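Local coordinates for protein malate dehydrogenase (Picrophilus torridus, PDB 4BGV) that probably catalyses the reversible, NAD-dependent oxidation of malate to oxaloacetate in the tricarboxylic acid cycle, at residues R93-G102 with K310-F319; A257-Y267 with V285-F293. All coordinates share one frame; numbering follows the deposited sequence. Where two conformers were deposited one is given.

Contact 1 of 2, residues R93-G102 with K310-F319; sequences RDDLLLKNIG and KNSAIADDYF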
# COMPACT_ATOMS: atom_id res chain seq x y z
N ARG A 93 0.94 -16.86 38.07
CA ARG A 93 1.86 -16.24 37.12
C ARG A 93 3.24 -16.89 37.24
O ARG A 93 3.94 -17.05 36.24
CB ARG A 93 1.95 -14.73 37.38
CG ARG A 93 2.59 -13.96 36.24
CD ARG A 93 3.63 -12.95 36.73
NE ARG A 93 4.29 -12.26 35.63
CZ ARG A 93 5.20 -11.30 35.78
NH1 ARG A 93 5.55 -10.90 37.00
NH2 ARG A 93 5.74 -10.72 34.71
N ASP A 94 3.61 -17.26 38.45
CA ASP A 94 4.91 -17.88 38.71
C ASP A 94 5.05 -19.25 38.03
O ASP A 94 6.05 -19.51 37.36
CB ASP A 94 5.17 -17.99 40.22
CG ASP A 94 5.43 -16.64 40.86
OD1 ASP A 94 6.28 -15.88 40.35
OD2 ASP A 94 4.77 -16.33 41.88
N ASP A 95 4.06 -20.12 38.22
CA ASP A 95 4.02 -21.40 37.52
C ASP A 95 4.05 -21.16 36.01
O ASP A 95 4.72 -21.88 35.27
CB ASP A 95 2.77 -22.20 37.89
CG ASP A 95 2.89 -22.91 39.23
OD1 ASP A 95 3.75 -22.50 40.04
OD2 ASP A 95 2.12 -23.87 39.47
N LEU A 96 3.32 -20.14 35.56
CA LEU A 96 3.28 -19.83 34.14
C LEU A 96 4.64 -19.38 33.62
O LEU A 96 5.06 -19.79 32.53
CB LEU A 96 2.21 -18.78 33.83
CG LEU A 96 2.11 -18.41 32.35
CD1 LEU A 96 1.84 -19.64 31.50
CD2 LEU A 96 1.05 -17.33 32.09
N LEU A 97 5.30 -18.52 34.38
CA LEU A 97 6.62 -18.03 34.01
C LEU A 97 7.58 -19.20 33.83
O LEU A 97 8.31 -19.28 32.86
CB LEU A 97 7.17 -17.08 35.08
CG LEU A 97 8.49 -16.37 34.72
CD1 LEU A 97 8.22 -15.18 33.82
CD2 LEU A 97 9.28 -15.94 35.95
N LEU A 98 7.55 -20.13 34.79
CA LEU A 98 8.40 -21.31 34.73
C LEU A 98 8.10 -22.19 33.52
O LEU A 98 9.02 -22.63 32.83
CB LEU A 98 8.28 -22.12 36.03
CG LEU A 98 9.04 -21.43 37.17
CD1 LEU A 98 8.83 -22.14 38.49
CD2 LEU A 98 10.52 -21.34 36.82
N LYS A 99 6.82 -22.43 33.27
CA LYS A 99 6.40 -23.19 32.10
C LYS A 99 6.95 -22.57 30.82
O LYS A 99 7.48 -23.26 29.95
CB LYS A 99 4.88 -23.26 32.01
CG LYS A 99 4.36 -24.03 30.80
CD LYS A 99 4.76 -25.51 30.87
CE LYS A 99 4.28 -26.28 29.65
NZ LYS A 99 4.61 -27.74 29.73
N ASN A 100 6.81 -21.25 30.71
CA ASN A 100 7.25 -20.59 29.49
C ASN A 100 8.77 -20.54 29.36
O ASN A 100 9.29 -20.65 28.25
CB ASN A 100 6.62 -19.20 29.35
CG ASN A 100 5.19 -19.26 28.87
OD1 ASN A 100 4.81 -20.17 28.12
ND2 ASN A 100 4.37 -18.32 29.32
N ILE A 101 9.48 -20.38 30.48
CA ILE A 101 10.94 -20.37 30.44
C ILE A 101 11.46 -21.70 29.87
O ILE A 101 12.40 -21.73 29.07
CB ILE A 101 11.55 -20.08 31.84
CG1 ILE A 101 11.40 -18.59 32.17
CG2 ILE A 101 13.02 -20.44 31.88
CD1 ILE A 101 11.67 -18.24 33.63
N GLY A 102 10.82 -22.80 30.27
CA GLY A 102 11.18 -24.11 29.78
C GLY A 102 10.94 -24.22 28.28
O GLY A 102 11.75 -24.81 27.57
N LYS A 310 14.11 -9.83 39.57
CA LYS A 310 13.54 -10.94 40.31
C LYS A 310 13.19 -12.10 39.37
O LYS A 310 13.52 -13.26 39.64
CB LYS A 310 12.29 -10.48 41.07
CG LYS A 310 11.69 -11.52 41.99
CD LYS A 310 10.42 -12.11 41.40
CE LYS A 310 9.34 -11.05 41.23
NZ LYS A 310 8.15 -11.60 40.54
N ASN A 311 12.50 -11.79 38.28
CA ASN A 311 12.11 -12.81 37.33
C ASN A 311 13.29 -13.38 36.54
O ASN A 311 13.28 -14.55 36.14
CB ASN A 311 11.04 -12.27 36.37
CG ASN A 311 9.69 -12.13 37.03
OD1 ASN A 311 9.38 -12.83 37.99
ND2 ASN A 311 8.85 -11.24 36.50
N SER A 312 14.31 -12.55 36.31
CA SER A 312 15.50 -13.01 35.60
C SER A 312 16.29 -13.98 36.48
O SER A 312 16.91 -14.93 35.98
CB SER A 312 16.38 -11.83 35.17
OG SER A 312 15.68 -10.95 34.30
N ALA A 313 16.26 -13.74 37.79
CA ALA A 313 16.92 -14.62 38.74
C ALA A 313 16.22 -15.98 38.77
O ALA A 313 16.85 -17.02 38.93
CB ALA A 313 16.92 -13.99 40.13
N ILE A 314 14.90 -15.95 38.62
CA ILE A 314 14.11 -17.18 38.50
C ILE A 314 14.53 -17.96 37.25
O ILE A 314 14.67 -19.19 37.30
CB ILE A 314 12.59 -16.87 38.50
CG1 ILE A 314 12.17 -16.35 39.88
CG2 ILE A 314 11.78 -18.11 38.12
CD1 ILE A 314 10.75 -15.86 39.94
N ALA A 315 14.75 -17.25 36.15
CA ALA A 315 15.23 -17.88 34.92
C ALA A 315 16.62 -18.50 35.10
O ALA A 315 16.85 -19.64 34.67
CB ALA A 315 15.22 -16.89 33.77
N ASP A 316 17.53 -17.76 35.73
CA ASP A 316 18.84 -18.31 36.08
C ASP A 316 18.71 -19.62 36.87
O ASP A 316 19.35 -20.62 36.54
CB ASP A 316 19.66 -17.32 36.91
CG ASP A 316 20.07 -16.09 36.13
OD1 ASP A 316 20.06 -16.15 34.88
OD2 ASP A 316 20.40 -15.08 36.77
N ASP A 317 17.88 -19.60 37.91
CA ASP A 317 17.67 -20.76 38.76
C ASP A 317 17.13 -21.95 37.97
O ASP A 317 17.60 -23.08 38.14
CB ASP A 317 16.74 -20.41 39.92
CG ASP A 317 16.40 -21.61 40.78
OD1 ASP A 317 17.24 -22.02 41.62
OD2 ASP A 317 15.28 -22.15 40.62
N TYR A 318 16.14 -21.70 37.10
CA TYR A 318 15.62 -22.76 36.24
C TYR A 318 16.73 -23.37 35.39
O TYR A 318 16.85 -24.59 35.31
CB TYR A 318 14.50 -22.24 35.33
CG TYR A 318 13.90 -23.32 34.45
CD1 TYR A 318 12.87 -24.12 34.91
CD2 TYR A 318 14.38 -23.53 33.15
CE1 TYR A 318 12.32 -25.11 34.11
CE2 TYR A 318 13.84 -24.52 32.35
CZ TYR A 318 12.81 -25.30 32.82
OH TYR A 318 12.26 -26.28 32.03
N PHE A 319 17.53 -22.53 34.75
CA PHE A 319 18.61 -23.01 33.88
C PHE A 319 19.65 -23.79 34.69
O PHE A 319 20.17 -24.81 34.24
CB PHE A 319 19.27 -21.87 33.11
CG PHE A 319 18.60 -21.56 31.79
CD1 PHE A 319 17.43 -20.81 31.74
CD2 PHE A 319 19.15 -22.01 30.60
CE1 PHE A 319 16.82 -20.52 30.53
CE2 PHE A 319 18.54 -21.73 29.38
CZ PHE A 319 17.38 -20.98 29.35
O HOH W 1 9.51 -25.86 32.47
O HOH W 2 13.34 -26.68 29.79
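Tyr318 OH lies 3.3 Å from Gly102 CA and is gripped by water: one molecule, 2.8 Å from this OH, donates to the carbonyl of Leu98, and a second, also bonded to this OH, donates weakly to that of Gly102. The packing is helix on helix: segments 93-102 and 310-319 cross at -53° and join the Rossmann-type NAD-binding domain (helix 93-114) to the C-terminal domain (helix 295-321). With CG anti to the backbone N (chi1 -178°), the Tyr318 ring reaches across to the other helix, where two apolar groups approach it obliquely from the same side. Ile101 CG2 approaches Tyr318 CD2 at 3.6 Å, and Leu98 CD2 meets the CD1 side. Ile314 CG2 fits between the leucines, 3.7 Å from Leu98 CD2 and slightly farther from Leu97 CD2, while Ile101 CD1 rests on Ala315. Helix 127-138 adds Met130 against Leu97 and Ile129 against Asn311. At the N-terminal end of helix 93-114, Arg93, probably a substrate ligand, is poorly ordered in this apo crystal. Its guanidinium plane stands 78° from the Asn311 amide, and Arg93 NH1 and Asn311 ND2, both donors, merely pack together. The amide oxygen is used within its own helix: Lys310 NZ donates to Asn311 OD1 over 3.1 Å from above the carbonyl plane.

Contact 2 of 2, residues A257-Y267 with V285-F293; sequences AYITGEHSKTY and VEKIYDLKF
Tyr267 OH donates a very short bond, 2.5 Å, to Tyr289 O. A bent bond of 3.1 Å reaches Tyr267 OH from Leu291 N, so the backbone on both sides of Asp290 holds the phenol. The setting is the three-stranded antiparallel meander of the C-terminal domain: strands 251-259 and 284-288 flank strand 272-281, and the short helix 262-267, which follows the first of them, lies against the chain leaving the last. A second polar clasp is nearly straight (172°): His263 ND1 gives its hydrogen to Asp290 OD1 at 2.7 Å, on the syn side of the carboxylate and within the imidazole plane. Ile288 CB lies over one face of that imidazole in a CH-pi contact, 3.8 Å from the centroid, and Ile288 CG2 touches the Tyr267 ring. Asp290 CG is anti to its own carbonyl carbon (chi1 -65°), which swings the carboxylate toward the histidine. Two waters bridge the segments, one between His263 NE2 and Ile288 N (from which it accepts), the other between Thr266 OG1 and Leu291 O (to which it donates). Thr266 CG2 covers the centre of one Tyr267 face, while Tyr267 CE1 meets Phe293 CZ at 3.7 Å, with the ring planes 83° apart. Farther out, Leu291 packs on Phe175 and Ile177 of strand 172-178 and on Ile196 of the second subunit. Trp301, in the second turn of helix 295-321, meets the rings of Tyr267 and Phe293, and its NE1 is hydrogen-bonded to Tyr267 O.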
# COMPACT_ATOMS: atom_id res chain seq x y z
N ALA A 257 15.60 -5.21 25.43
CA ALA A 257 16.94 -5.36 24.86
C ALA A 257 17.96 -5.59 25.96
O ALA A 257 17.75 -5.20 27.10
CB ALA A 257 17.32 -4.13 24.03
N TYR A 258 19.08 -6.21 25.58
CA TYR A 258 20.12 -6.57 26.52
C TYR A 258 20.93 -5.34 26.93
O TYR A 258 21.49 -4.66 26.07
CB TYR A 258 21.04 -7.59 25.86
CG TYR A 258 21.98 -8.30 26.79
CD1 TYR A 258 21.50 -9.16 27.77
CD2 TYR A 258 23.36 -8.16 26.66
CE1 TYR A 258 22.36 -9.84 28.61
CE2 TYR A 258 24.22 -8.85 27.49
CZ TYR A 258 23.72 -9.68 28.47
OH TYR A 258 24.58 -10.35 29.30
N ILE A 259 21.00 -5.08 28.23
CA ILE A 259 21.67 -3.89 28.77
C ILE A 259 23.04 -4.26 29.35
O ILE A 259 23.13 -5.12 30.23
CB ILE A 259 20.82 -3.26 29.91
CG1 ILE A 259 19.36 -3.12 29.47
CG2 ILE A 259 21.42 -1.91 30.37
CD1 ILE A 259 19.14 -2.13 28.30
N THR A 260 24.10 -3.63 28.83
CA THR A 260 25.46 -3.85 29.31
C THR A 260 26.30 -2.61 29.20
O THR A 260 25.87 -1.61 28.63
CB THR A 260 26.23 -4.90 28.50
OG1 THR A 260 26.22 -4.54 27.11
CG2 THR A 260 25.64 -6.25 28.68
N GLY A 261 27.51 -2.67 29.75
CA GLY A 261 28.49 -1.61 29.58
C GLY A 261 27.98 -0.28 30.07
O GLY A 261 27.40 -0.20 31.15
N GLU A 262 28.15 0.76 29.27
CA GLU A 262 27.81 2.10 29.72
C GLU A 262 26.31 2.27 29.92
O GLU A 262 25.88 3.08 30.73
CB GLU A 262 28.38 3.17 28.78
CG GLU A 262 28.83 4.44 29.50
CD GLU A 262 30.11 4.25 30.31
OE1 GLU A 262 30.58 3.11 30.50
OE2 GLU A 262 30.66 5.28 30.77
N HIS A 263 25.52 1.48 29.19
CA HIS A 263 24.06 1.54 29.32
C HIS A 263 23.56 1.13 30.71
O HIS A 263 22.49 1.55 31.14
CB HIS A 263 23.39 0.69 28.24
CG HIS A 263 23.75 1.11 26.85
ND1 HIS A 263 23.44 2.35 26.34
CD2 HIS A 263 24.41 0.45 25.86
CE1 HIS A 263 23.89 2.44 25.10
NE2 HIS A 263 24.48 1.30 24.79
N SER A 264 24.34 0.31 31.41
CA SER A 264 23.95 -0.13 32.75
C SER A 264 23.97 1.02 33.73
O SER A 264 23.19 1.05 34.70
CB SER A 264 24.87 -1.26 33.25
OG SER A 264 24.68 -2.43 32.46
N LYS A 265 24.85 1.99 33.50
CA LYS A 265 24.91 3.17 34.36
C LYS A 265 23.62 3.98 34.27
O LYS A 265 23.20 4.61 35.24
CB LYS A 265 26.13 4.02 34.01
CG LYS A 265 27.44 3.24 34.12
CD LYS A 265 28.63 4.00 33.56
CE LYS A 265 29.19 4.99 34.56
NZ LYS A 265 30.46 5.62 34.08
N THR A 266 22.99 3.97 33.09
CA THR A 266 21.72 4.67 32.88
C THR A 266 20.49 3.87 33.33
O THR A 266 19.58 4.41 33.97
CB THR A 266 21.54 5.02 31.38
OG1 THR A 266 22.47 6.05 31.01
CG2 THR A 266 20.11 5.50 31.09
N TYR A 267 20.45 2.59 32.99
CA TYR A 267 19.25 1.79 33.24
C TYR A 267 19.31 0.92 34.49
O TYR A 267 18.35 0.22 34.80
CB TYR A 267 18.87 0.99 32.00
CG TYR A 267 18.43 1.90 30.87
CD1 TYR A 267 17.24 2.60 30.96
CD2 TYR A 267 19.24 2.10 29.74
CE1 TYR A 267 16.84 3.46 29.95
CE2 TYR A 267 18.84 2.96 28.71
CZ TYR A 267 17.64 3.64 28.82
OH TYR A 267 17.23 4.50 27.83
N VAL A 285 19.81 -4.99 17.48
CA VAL A 285 19.92 -3.72 18.22
C VAL A 285 21.12 -2.94 17.70
O VAL A 285 22.26 -3.38 17.88
CB VAL A 285 20.08 -3.95 19.73
CG1 VAL A 285 20.30 -2.62 20.46
CG2 VAL A 285 18.85 -4.65 20.27
N GLU A 286 20.89 -1.82 17.02
CA GLU A 286 22.02 -1.06 16.49
C GLU A 286 22.43 0.11 17.38
O GLU A 286 23.53 0.65 17.24
CB GLU A 286 21.73 -0.61 15.07
CG GLU A 286 21.31 -1.81 14.25
CD GLU A 286 21.61 -1.68 12.79
OE1 GLU A 286 21.78 -0.54 12.31
OE2 GLU A 286 21.67 -2.74 12.13
N LYS A 287 21.54 0.48 18.28
CA LYS A 287 21.82 1.54 19.25
C LYS A 287 20.80 1.44 20.36
O LYS A 287 19.63 1.16 20.11
CB LYS A 287 21.72 2.92 18.60
CG LYS A 287 22.11 4.08 19.56
CD LYS A 287 22.09 5.42 18.85
CE LYS A 287 22.41 6.57 19.81
NZ LYS A 287 23.86 6.69 20.12
N ILE A 288 21.26 1.64 21.59
CA ILE A 288 20.35 1.85 22.70
C ILE A 288 20.44 3.31 23.09
O ILE A 288 21.52 3.84 23.34
CB ILE A 288 20.75 0.99 23.90
CG1 ILE A 288 20.44 -0.49 23.62
CG2 ILE A 288 20.00 1.44 25.15
CD1 ILE A 288 21.02 -1.45 24.64
N TYR A 289 19.30 4.00 23.11
CA TYR A 289 19.32 5.40 23.53
C TYR A 289 19.28 5.48 25.05
O TYR A 289 18.49 4.81 25.70
CB TYR A 289 18.16 6.15 22.90
CG TYR A 289 18.28 6.18 21.38
CD1 TYR A 289 17.77 5.15 20.60
CD2 TYR A 289 18.95 7.21 20.75
CE1 TYR A 289 17.89 5.17 19.20
CE2 TYR A 289 19.08 7.25 19.37
CZ TYR A 289 18.54 6.22 18.60
OH TYR A 289 18.68 6.26 17.23
N ASP A 290 20.17 6.29 25.62
CA ASP A 290 20.19 6.47 27.07
C ASP A 290 19.35 7.68 27.45
O ASP A 290 19.69 8.81 27.12
CB ASP A 290 21.63 6.65 27.57
CG ASP A 290 22.47 5.42 27.36
OD1 ASP A 290 21.93 4.29 27.52
OD2 ASP A 290 23.65 5.57 27.02
N LEU A 291 18.26 7.44 28.16
CA LEU A 291 17.35 8.51 28.56
C LEU A 291 17.79 9.20 29.85
O LEU A 291 18.46 8.60 30.68
CB LEU A 291 15.94 7.96 28.77
CG LEU A 291 15.30 7.28 27.56
CD1 LEU A 291 13.97 6.65 27.98
CD2 LEU A 291 15.10 8.27 26.44
N LYS A 292 17.39 10.46 29.99
CA LYS A 292 17.47 11.17 31.25
C LYS A 292 16.11 11.03 31.93
O LYS A 292 15.09 11.39 31.36
CB LYS A 292 17.75 12.65 31.01
CG LYS A 292 18.89 12.95 30.05
CD LYS A 292 19.27 14.42 30.14
CE LYS A 292 19.69 14.99 28.80
NZ LYS A 292 18.67 15.96 28.30
N PHE A 293 16.10 10.51 33.15
CA PHE A 293 14.84 10.33 33.89
C PHE A 293 14.58 11.52 34.80
O PHE A 293 15.49 12.00 35.47
CB PHE A 293 14.91 9.07 34.78
CG PHE A 293 15.05 7.77 34.03
CD1 PHE A 293 16.29 7.34 33.58
CD2 PHE A 293 13.96 6.95 33.81
CE1 PHE A 293 16.42 6.13 32.90
CE2 PHE A 293 14.08 5.73 33.15
CZ PHE A 293 15.31 5.33 32.69
O HOH W 3 24.16 1.86 21.78
O HOH W 4 21.26 8.89 31.06

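The two contacts lie with their centres 24 Å apart and their nearest atoms about 9 Å apart, so they do not touch. Helix 295-321 links them: it follows the chain of contact 2, touches that contact through Trp301, and carries residues 310-319 to contact 1. Contact 2 is internal to the C-terminal domain and remote from the annotated sites, whereas contact 1 bridges the two domains beside the probable active site. There the Arg93 side chain is about 5 Å from that of Asn125, another probable substrate ligand, and Asn100, on the same helix, probably binds NAD; its OD1 is hydrogen-bonded to Leu85 N.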